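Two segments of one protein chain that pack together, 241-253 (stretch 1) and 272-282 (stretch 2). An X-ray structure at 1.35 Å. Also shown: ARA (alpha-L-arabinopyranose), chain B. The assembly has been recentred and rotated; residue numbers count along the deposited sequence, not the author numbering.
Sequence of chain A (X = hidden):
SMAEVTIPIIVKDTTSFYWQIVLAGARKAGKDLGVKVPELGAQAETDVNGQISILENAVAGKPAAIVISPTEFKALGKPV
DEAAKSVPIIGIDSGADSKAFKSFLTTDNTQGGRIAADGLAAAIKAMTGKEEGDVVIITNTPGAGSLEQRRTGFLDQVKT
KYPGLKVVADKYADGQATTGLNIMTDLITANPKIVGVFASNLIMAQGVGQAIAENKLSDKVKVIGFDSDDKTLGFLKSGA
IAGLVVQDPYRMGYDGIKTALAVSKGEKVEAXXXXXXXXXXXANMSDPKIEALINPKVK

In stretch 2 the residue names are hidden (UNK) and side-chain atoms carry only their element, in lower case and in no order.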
ATOM      1  N   ILE A 241     -12.256  -6.102  11.892  1.00 13.95           N
ATOM      2  CA  ILE A 241     -11.966  -4.970  11.017  1.00 14.90           C
ATOM      3  C   ILE A 241     -13.294  -4.477  10.456  1.00 11.91           C
ATOM      4  O   ILE A 241     -14.133  -5.282  10.065  1.00 12.62           O
ATOM      5  CB  ILE A 241     -10.942  -5.282   9.911  1.00 12.91           C
ATOM      6  CG1 ILE A 241      -9.569  -5.484  10.540  1.00 14.65           C
ATOM      7  CG2 ILE A 241     -10.933  -4.154   8.859  1.00 14.46           C
ATOM      8  CD1 ILE A 241      -8.452  -5.805   9.563  1.00 13.83           C
ATOM      9  N   ALA A 242     -13.509  -3.154  10.438  1.00 13.00           N
ATOM     10  CA  ALA A 242     -14.738  -2.541   9.958  1.00 11.99           C
ATOM     11  C   ALA A 242     -14.730  -2.260   8.461  1.00 12.19           C
ATOM     12  O   ALA A 242     -15.792  -2.218   7.798  1.00 13.51           O
ATOM     13  CB  ALA A 242     -15.016  -1.254  10.726  1.00 14.00           C
ATOM     14  N   GLY A 243     -13.537  -2.031   7.925  1.00 14.02           N
ATOM     15  CA  GLY A 243     -13.390  -1.713   6.513  1.00 11.32           C
ATOM     16  C   GLY A 243     -11.964  -1.855   6.092  1.00  9.01           C
ATOM     17  O   GLY A 243     -11.071  -1.672   6.921  1.00 11.65           O
ATOM     18  N   LEU A 244     -11.774  -2.139   4.799  1.00 11.38           N
ATOM     19  CA  LEU A 244     -10.456  -2.187   4.178  1.00 12.42           C
ATOM     20  C   LEU A 244     -10.475  -1.391   2.910  1.00 13.25           C
ATOM     21  O   LEU A 244     -11.321  -1.644   2.027  1.00 12.76           O
ATOM     22  CB  LEU A 244     -10.084  -3.623   3.793  1.00 14.74           C
ATOM     23  CG  LEU A 244      -9.884  -4.593   4.962  1.00 13.63           C
ATOM     24  CD1 LEU A 244      -9.886  -6.037   4.477  1.00 15.44           C
ATOM     25  CD2 LEU A 244      -8.612  -4.296   5.759  1.00 16.45           C
ATOM     26  N   VAL A 245      -9.537  -0.428   2.791  1.00 11.80           N
ATOM     27  CA  VAL A 245      -9.359   0.277   1.502  1.00 12.51           C
ATOM     28  C   VAL A 245      -8.490  -0.589   0.605  1.00 13.47           C
ATOM     29  O   VAL A 245      -7.327  -0.825   0.900  1.00 12.25           O
ATOM     30  CB  VAL A 245      -8.751   1.669   1.650  1.00 12.74           C
ATOM     31  CG1 VAL A 245      -8.696   2.383   0.293  1.00 17.34           C
ATOM     32  CG2 VAL A 245      -9.550   2.512   2.658  1.00 14.45           C
ATOM     33  N   VAL A 246      -9.069  -1.030  -0.505  1.00 12.31           N
ATOM     34  CA  VAL A 246      -8.431  -2.010  -1.385  1.00 12.75           C
ATOM     35  C   VAL A 246      -7.970  -1.315  -2.673  1.00 11.96           C
ATOM     36  O   VAL A 246      -8.664  -0.462  -3.223  1.00 14.54           O
ATOM     37  CB  VAL A 246      -9.377  -3.197  -1.685  1.00 14.99           C
ATOM     38  CG1 VAL A 246      -8.802  -4.206  -2.693  1.00 21.66           C
ATOM     39  CG2 VAL A 246      -9.680  -3.908  -0.374  1.00 17.65           C
ATOM     40  N   GLN A 247      -6.741  -1.641  -3.060  1.00 14.76           N
ATOM     41  CA  GLN A 247      -6.074  -1.094  -4.221  1.00 13.31           C
ATOM     42  C   GLN A 247      -6.102  -2.113  -5.353  1.00 13.10           C
ATOM     43  O   GLN A 247      -6.768  -3.133  -5.239  1.00 14.26           O
ATOM     44  CB  GLN A 247      -4.623  -0.814  -3.828  1.00 11.81           C
ATOM     45  CG  GLN A 247      -4.426   0.103  -2.631  1.00 13.85           C
ATOM     46  CD  GLN A 247      -2.956   0.385  -2.403  1.00 12.23           C
ATOM     47  OE1 GLN A 247      -2.345   1.264  -3.044  1.00 14.74           O
ATOM     48  NE2 GLN A 247      -2.349  -0.394  -1.515  1.00 14.37           N
ATOM     49  N   ASP A 248      -5.379  -1.853  -6.440  1.00 12.39           N
ATOM     50  CA  ASP A 248      -5.241  -2.799  -7.567  1.00 13.31           C
ATOM     51  C   ASP A 248      -3.772  -3.148  -7.826  1.00 12.90           C
ATOM     52  O   ASP A 248      -3.205  -2.795  -8.866  1.00 15.55           O
ATOM     53  CB  ASP A 248      -5.923  -2.299  -8.856  1.00 16.33           C
ATOM     54  CG  ASP A 248      -6.236  -3.422  -9.846  1.00 15.54           C
ATOM     55  OD1 ASP A 248      -5.747  -4.556  -9.673  1.00 18.53           O
ATOM     56  OD2 ASP A 248      -6.954  -3.104 -10.830  1.00 17.51           O
ATOM     57  N   PRO A 249      -3.150  -3.881  -6.890  1.00 12.22           N
ATOM     58  CA  PRO A 249      -1.762  -4.242  -7.078  1.00 14.14           C
ATOM     59  C   PRO A 249      -1.509  -5.118  -8.310  1.00 14.14           C
ATOM     60  O   PRO A 249      -0.469  -4.971  -8.931  1.00 14.45           O
ATOM     61  CB  PRO A 249      -1.402  -5.009  -5.788  1.00 13.70           C
ATOM     62  CG  PRO A 249      -2.729  -5.441  -5.203  1.00 13.60           C
ATOM     63  CD  PRO A 249      -3.627  -4.268  -5.563  1.00 13.10           C
ATOM     64  N   TYR A 250      -2.433  -6.031  -8.643  1.00 12.90           N
ATOM     65  CA  TYR A 250      -2.259  -6.874  -9.841  1.00 16.07           C
ATOM     66  C   TYR A 250      -2.064  -6.013 -11.081  1.00 14.54           C
ATOM     67  O   TYR A 250      -1.141  -6.230 -11.872  1.00 14.98           O
ATOM     68  CB  TYR A 250      -3.438  -7.812 -10.030  1.00 17.55           C
ATOM     69  CG  TYR A 250      -3.219  -8.846 -11.114  1.00 14.91           C
ATOM     70  CD1 TYR A 250      -2.634 -10.051 -10.808  1.00 16.74           C
ATOM     71  CD2 TYR A 250      -3.586  -8.590 -12.438  1.00 20.67           C
ATOM     72  CE1 TYR A 250      -2.447 -11.037 -11.786  1.00 18.48           C
ATOM     73  CE2 TYR A 250      -3.394  -9.532 -13.434  1.00 23.07           C
ATOM     74  CZ  TYR A 250      -2.824 -10.756 -13.121  1.00 19.86           C
ATOM     75  OH  TYR A 250      -2.656 -11.687 -14.120  1.00 24.72           O
ATOM     76  N   ARG A 251      -2.911  -4.993 -11.225  1.00 14.67           N
ATOM     77  CA  ARG A 251      -2.795  -4.083 -12.371  1.00 15.94           C
ATOM     78  C   ARG A 251      -1.506  -3.281 -12.346  1.00 13.88           C
ATOM     79  O   ARG A 251      -0.912  -3.069 -13.383  1.00 15.11           O
ATOM     80  CB  ARG A 251      -4.013  -3.158 -12.458  1.00 19.48           C
ATOM     81  CG  ARG A 251      -3.916  -2.149 -13.587  1.00 18.51           C
ATOM     82  CD  ARG A 251      -5.063  -1.192 -13.587  1.00 22.41           C
ATOM     83  NE  ARG A 251      -4.955  -0.282 -14.711  1.00 23.33           N
ATOM     84  CZ  ARG A 251      -5.734   0.781 -14.878  1.00 24.71           C
ATOM     85  NH1 ARG A 251      -6.676   1.069 -13.988  1.00 30.46           N
ATOM     86  NH2 ARG A 251      -5.585   1.539 -15.947  1.00 26.36           N
ATOM     87  N   MET A 252      -1.101  -2.798 -11.164  1.00 15.29           N
ATOM     88  CA  MET A 252       0.189  -2.109 -11.053  1.00 16.12           C
ATOM     89  C   MET A 252       1.333  -2.973 -11.631  1.00 13.83           C
ATOM     90  O   MET A 252       2.200  -2.473 -12.374  1.00 15.72           O
ATOM     91  CB  MET A 252       0.497  -1.657  -9.610  1.00 14.80           C
ATOM     92  CG  MET A 252      -0.356  -0.502  -9.068  1.00 17.51           C
ATOM     93  SD  MET A 252       0.122  -0.197  -7.307  1.00 12.57           S
ATOM     94  CE  MET A 252      -1.510  -0.089  -6.557  1.00 19.40           C
ATOM     95  N   GLY A 253       1.345  -4.267 -11.316  1.00 14.02           N
ATOM     96  CA  GLY A 253       2.345  -5.189 -11.845  1.00 15.91           C
ATOM     97  C   GLY A 253       2.203  -5.426 -13.344  1.00 13.57           C
ATOM     98  O   GLY A 253       3.168  -5.310 -14.098  1.00 15.10           O
ATOM     99  N   UNK A 272       0.881   9.369 -15.833  1.00 16.34           N
ATOM    100  CA  UNK A 272       0.246   9.024 -14.550  1.00 18.17           C
ATOM    101  C   UNK A 272      -1.014   8.197 -14.815  1.00 20.58           C
ATOM    102  O   UNK A 272      -1.826   8.562 -15.634  1.00 23.40           O
ATOM    103  c   UNK A 272      -0.075  10.303 -13.749  1.00 19.66           C
ATOM    104  o   UNK A 272       1.861  10.700 -12.351  1.00 32.59           O
ATOM    105  c   UNK A 272       1.178  11.070 -13.318  1.00 29.90           C
ATOM    106  n   UNK A 272       1.486  12.145 -14.035  1.00 43.41           N
ATOM    107  N   UNK A 273      -1.120   7.044 -14.152  1.00 17.14           N
ATOM    108  CA  UNK A 273      -2.297   6.171 -14.198  1.00 17.74           C
ATOM    109  C   UNK A 273      -2.738   5.973 -12.747  1.00 15.85           C
ATOM    110  O   UNK A 273      -1.960   5.504 -11.914  1.00 19.42           O
ATOM    111  c   UNK A 273      -2.029   4.785 -14.855  1.00 20.64           C
ATOM    112  c   UNK A 273      -3.237   3.873 -14.726  1.00 22.47           C
ATOM    113  c   UNK A 273      -1.657   4.966 -16.321  1.00 23.96           C
ATOM    114  N   UNK A 274      -3.990   6.365 -12.480  1.00 15.75           N
ATOM    115  CA  UNK A 274      -4.664   6.159 -11.209  1.00 16.59           C
ATOM    116  C   UNK A 274      -5.358   4.824 -11.227  1.00 17.72           C
ATOM    117  O   UNK A 274      -6.345   4.622 -11.938  1.00 19.80           O
ATOM    118  c   UNK A 274      -6.411   7.215  -9.651  1.00 25.10           C
ATOM    119  o   UNK A 274      -7.109   8.197  -9.290  1.00 26.87           O
ATOM    120  o   UNK A 274      -6.341   6.162  -9.006  1.00 21.83           O
ATOM    121  c   UNK A 274      -5.658   7.320 -10.963  1.00 18.23           C
ATOM    122  N   UNK A 275      -4.828   3.910 -10.430  1.00 15.61           N
ATOM    123  CA  UNK A 275      -5.297   2.517 -10.442  1.00 14.10           C
ATOM    124  C   UNK A 275      -6.501   2.262  -9.492  1.00 14.37           C
ATOM    125  O   UNK A 275      -7.041   1.139  -9.434  1.00 16.66           O
ATOM    126  c   UNK A 275      -3.190   1.468 -11.392  1.00 17.91           C
ATOM    127  o   UNK A 275      -3.403   1.889  -9.022  1.00 15.27           O
ATOM    128  c   UNK A 275      -4.137   1.520 -10.197  1.00 16.12           C
ATOM    129  N   UNK A 276      -6.929   3.296  -8.763  1.00 14.00           N
ATOM    130  CA  UNK A 276      -8.168   3.254  -8.006  1.00 17.03           C
ATOM    131  C   UNK A 276      -8.079   2.703  -6.592  1.00 15.37           C
ATOM    132  O   UNK A 276      -7.186   1.918  -6.234  1.00 18.54           O
ATOM    133  N   UNK A 277      -9.046   3.131  -5.793  1.00 16.06           N
ATOM    134  CA  UNK A 277      -9.218   2.668  -4.408  1.00 16.10           C
ATOM    135  C   UNK A 277     -10.686   2.486  -4.099  1.00 14.72           C
ATOM    136  O   UNK A 277     -11.518   3.274  -4.525  1.00 16.58           O
ATOM    137  c   UNK A 277      -8.625   3.671  -3.435  1.00 19.61           C
ATOM    138  N   UNK A 278     -11.003   1.441  -3.339  1.00 13.13           N
ATOM    139  CA  UNK A 278     -12.368   1.178  -2.896  1.00 13.46           C
ATOM    140  C   UNK A 278     -12.408   0.752  -1.439  1.00 14.00           C
ATOM    141  O   UNK A 278     -11.665  -0.170  -1.027  1.00 13.49           O
ATOM    142  c   UNK A 278     -13.318   0.519  -5.181  1.00 20.82           C
ATOM    143  c   UNK A 278     -13.044   0.073  -3.739  1.00 15.59           C
ATOM    144  n   UNK A 278     -12.343   0.302  -6.055  1.00 18.20           N
ATOM    145  o   UNK A 278     -14.382   1.073  -5.496  1.00 21.70           O
ATOM    146  N   UNK A 279     -13.266   1.425  -0.675  1.00 12.46           N
ATOM    147  CA  UNK A 279     -13.558   0.988   0.691  1.00 12.78           C
ATOM    148  C   UNK A 279     -14.446  -0.251   0.647  1.00 12.83           C
ATOM    149  O   UNK A 279     -15.575  -0.225   0.178  1.00 15.14           O
ATOM    150  c   UNK A 279     -15.383   2.718   3.623  1.00 18.37           C
ATOM    151  c   UNK A 279     -13.178   1.488   3.744  1.00 19.12           C
ATOM    152  c   UNK A 279     -14.214   2.100   1.495  1.00 14.97           C
ATOM    153  c   UNK A 279     -14.468   1.714   2.958  1.00 14.94           C
ATOM    154  N   UNK A 280     -13.894  -1.315   1.212  1.00 11.43           N
ATOM    155  CA  UNK A 280     -14.572  -2.606   1.239  1.00 11.99           C
ATOM    156  C   UNK A 280     -15.040  -2.888   2.644  1.00 12.58           C
ATOM    157  O   UNK A 280     -14.253  -2.793   3.596  1.00 12.96           O
ATOM    158  c   UNK A 280     -13.215  -3.421  -0.677  1.00 16.76           C
ATOM    159  c   UNK A 280     -14.311  -5.088   0.846  1.00 13.68           C
ATOM    160  c   UNK A 280     -13.636  -3.711   0.747  1.00 14.77           C
ATOM    161  N   UNK A 281     -16.330  -3.258   2.755  1.00 16.52           N
ATOM    162  CA  UNK A 281     -16.955  -3.599   4.022  1.00 17.49           C
ATOM    163  C   UNK A 281     -17.714  -4.905   3.857  1.00 18.69           C
ATOM    164  O   UNK A 281     -17.798  -5.434   2.760  1.00 18.04           O
ATOM    165  o   UNK A 281     -19.060  -2.542   3.542  1.00 21.83           O
ATOM    166  c   UNK A 281     -17.958  -2.532   4.457  1.00 18.99           C
ATOM    167  c   UNK A 281     -17.284  -1.170   4.556  1.00 18.38           C
ATOM    168  N   UNK A 282     -18.279  -5.410   4.953  1.00 18.15           N
ATOM    169  CA  UNK A 282     -19.227  -6.549   4.862  1.00 20.57           C
ATOM    170  C   UNK A 282     -20.347  -6.304   3.861  1.00 18.63           C
ATOM    171  O   UNK A 282     -20.724  -7.181   3.124  1.00 30.39           O
ATOM    172  c   UNK A 282     -18.894  -7.571   7.132  1.00 24.69           C
ATOM    173  c   UNK A 282     -19.840  -6.834   6.228  1.00 23.33           C
ATOM    174  c   UNK A 282     -19.586  -8.061   8.398  1.00 35.05           C
ATOM    175  c   UNK A 282     -20.537  -7.032   8.995  1.00 29.42           C
ATOM    176  n   UNK A 282     -21.003  -7.440  10.361  1.00 33.35           N
TER
HETATM  177  C1  ARA B 401       0.526  -1.516   0.569  1.00 14.51           C
HETATM  178  C2  ARA B 401       1.163  -0.180   0.142  1.00 21.84           C
HETATM  179  C3  ARA B 401       2.664  -0.362  -0.005  1.00 26.15           C
HETATM  180  C4  ARA B 401       3.283  -0.995   1.254  1.00 25.71           C
HETATM  181  C5  ARA B 401       2.255  -1.577   2.131  1.00 17.84           C
HETATM  182  O1  ARA B 401      -0.611  -0.879   1.141  1.00 15.13           O
HETATM  183  O2  ARA B 401       0.633   0.257  -1.124  1.00 15.75           O
HETATM  184  O3  ARA B 401       3.237   0.907  -0.364  1.00 21.89           O
HETATM  185  O4  ARA B 401       3.849  -0.030   2.144  1.00 34.06           O
HETATM  186  O5  ARA B 401       1.246  -2.354   1.464  1.00 22.23           O
HETATM  187  O   HOH W   1     -17.699  -4.193   7.562  1.00 16.39           O
HETATM  188  O   HOH W   2      -9.723  -0.868  -5.670  1.00 23.34           O
HETATM  189  O   HOH W   3      -4.814   1.041  -6.865  1.00 15.10           O
HETATM  190  O   HOH W   4      -7.406  -0.511 -11.477  1.00 26.15           O
HETATM  191  O   HOH W   5      -6.956   4.177 -14.536  1.00 43.40           O

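Position 272 carries two carbons, the second bearing one oxygen and one nitrogen, and touches nothing on stretch 1. An amide one carbon from the backbone makes it Asn-272, and it is exposed.

Position 273 has one carbon carrying two more, one of which lies over a face of the Arg-251 guanidinium: Val-273. Its CB points toward stretch 1, and Val-273 CG1 lies 3.5 Å from Arg-251 NH2.

At 274 two carbons end in two oxygens, a carboxylate whose CB points away from stretch 1: Asp-274. The acid serves its own loop instead, Asp-274 OD1 accepting from N of residue 276 at 2.9 Å.

Position 275 bears one carbon carrying an oxygen and a carbon, the carbon against Arg-251 and the oxygen near Met-252. That mixed fork is Thr-275, the most heavily covered residue of its stretch. Thr-275 CG2 sits 3.9 Å from Arg-251 CD and shares the guanidinium face with Val-273, while Thr-275 OG1 approaches Met-252 CE at 3.7 Å and lies 2.7 Å from water 3.

Position 276 has no side-chain atoms and so puts no side chain against stretch 1; its phi of 88° with psi of 156° would jam a CB against the preceding carbonyl oxygen. Gly-276 follows from the backbone alone.

A single carbon at 277, packed on a methyl of Val-245, gives Ala-277. Ala-277 CB lies 3.9 Å from Val-245 CG1, and Ala-277 CA makes a CA-H...O contact of 3.4 Å with Val-246 O.

Position 278 again shows two carbons, the second with one oxygen and one nitrogen, and its backbone pairs with Val-246: Asn-278. Asn-278 N donates to Val-246 O at 3.0 Å, and Asn-278 O accepts from Val-246 N at 2.8 Å. Water 2 joins Asn-278 ND2 to Val-246 O, so the side chain and the partner strand's carbonyl share one water.

At 279 four carbons fork at the second, one tip meeting Val-245: Leu-279. With chi1 t and chi2 p, its end comes nearer the partner strand, Leu-279 CD1 reaching 3.9 Å from Val-245 CG2. Leu-279 CD1 also lies 4.2 Å from Gly-243 CA; an ideal CB on Gly-243 would be 3.1 Å from Leu-279 CD1, a tight fit.

Position 280 is one carbon carrying two carbons, one against a methyl of Val-246: Val-280. Val-280 CG2 meets Val-246 CG2 at 3.6 Å, and the backbone bonds Leu-244 both ways, Val-280 N to Leu-244 O at 2.7 Å and Val-280 O from Leu-244 N at 2.8 Å.

Another carbon with one oxygen and one carbon at 281, the carbon near the carbonyl of Ala-242, gives Thr-281. Thr-281 CG2 lies 3.7 Å from Ala-242 O.

Position 282 has four carbons in a row ending in nitrogen and stays clear of stretch 1: Lys-282. Water 1 links its backbone N to Ala-242 O.

The contact combines two designs. Four backbone hydrogen bonds fix an antiparallel register, with Val-245 and Leu-279 on one face and Leu-244, Val-246, Asn-278 and Val-280 on the other. Beyond the paired strands, polar links across the stretches run through water, while Arg-251 and Met-252 pack directly on Val-273 and Thr-275: water 3 bridges Asp-248 N and Gly-276 O, and water 4 joins Asp-248 OD2, Arg-251 NH1 and Thr-275 O. Asp-248 also caps the helix, Asp-248 OD1 accepting from Arg-251 N at 3.3 Å.

Stretch 2 (272-282) NVDTGANLVTK
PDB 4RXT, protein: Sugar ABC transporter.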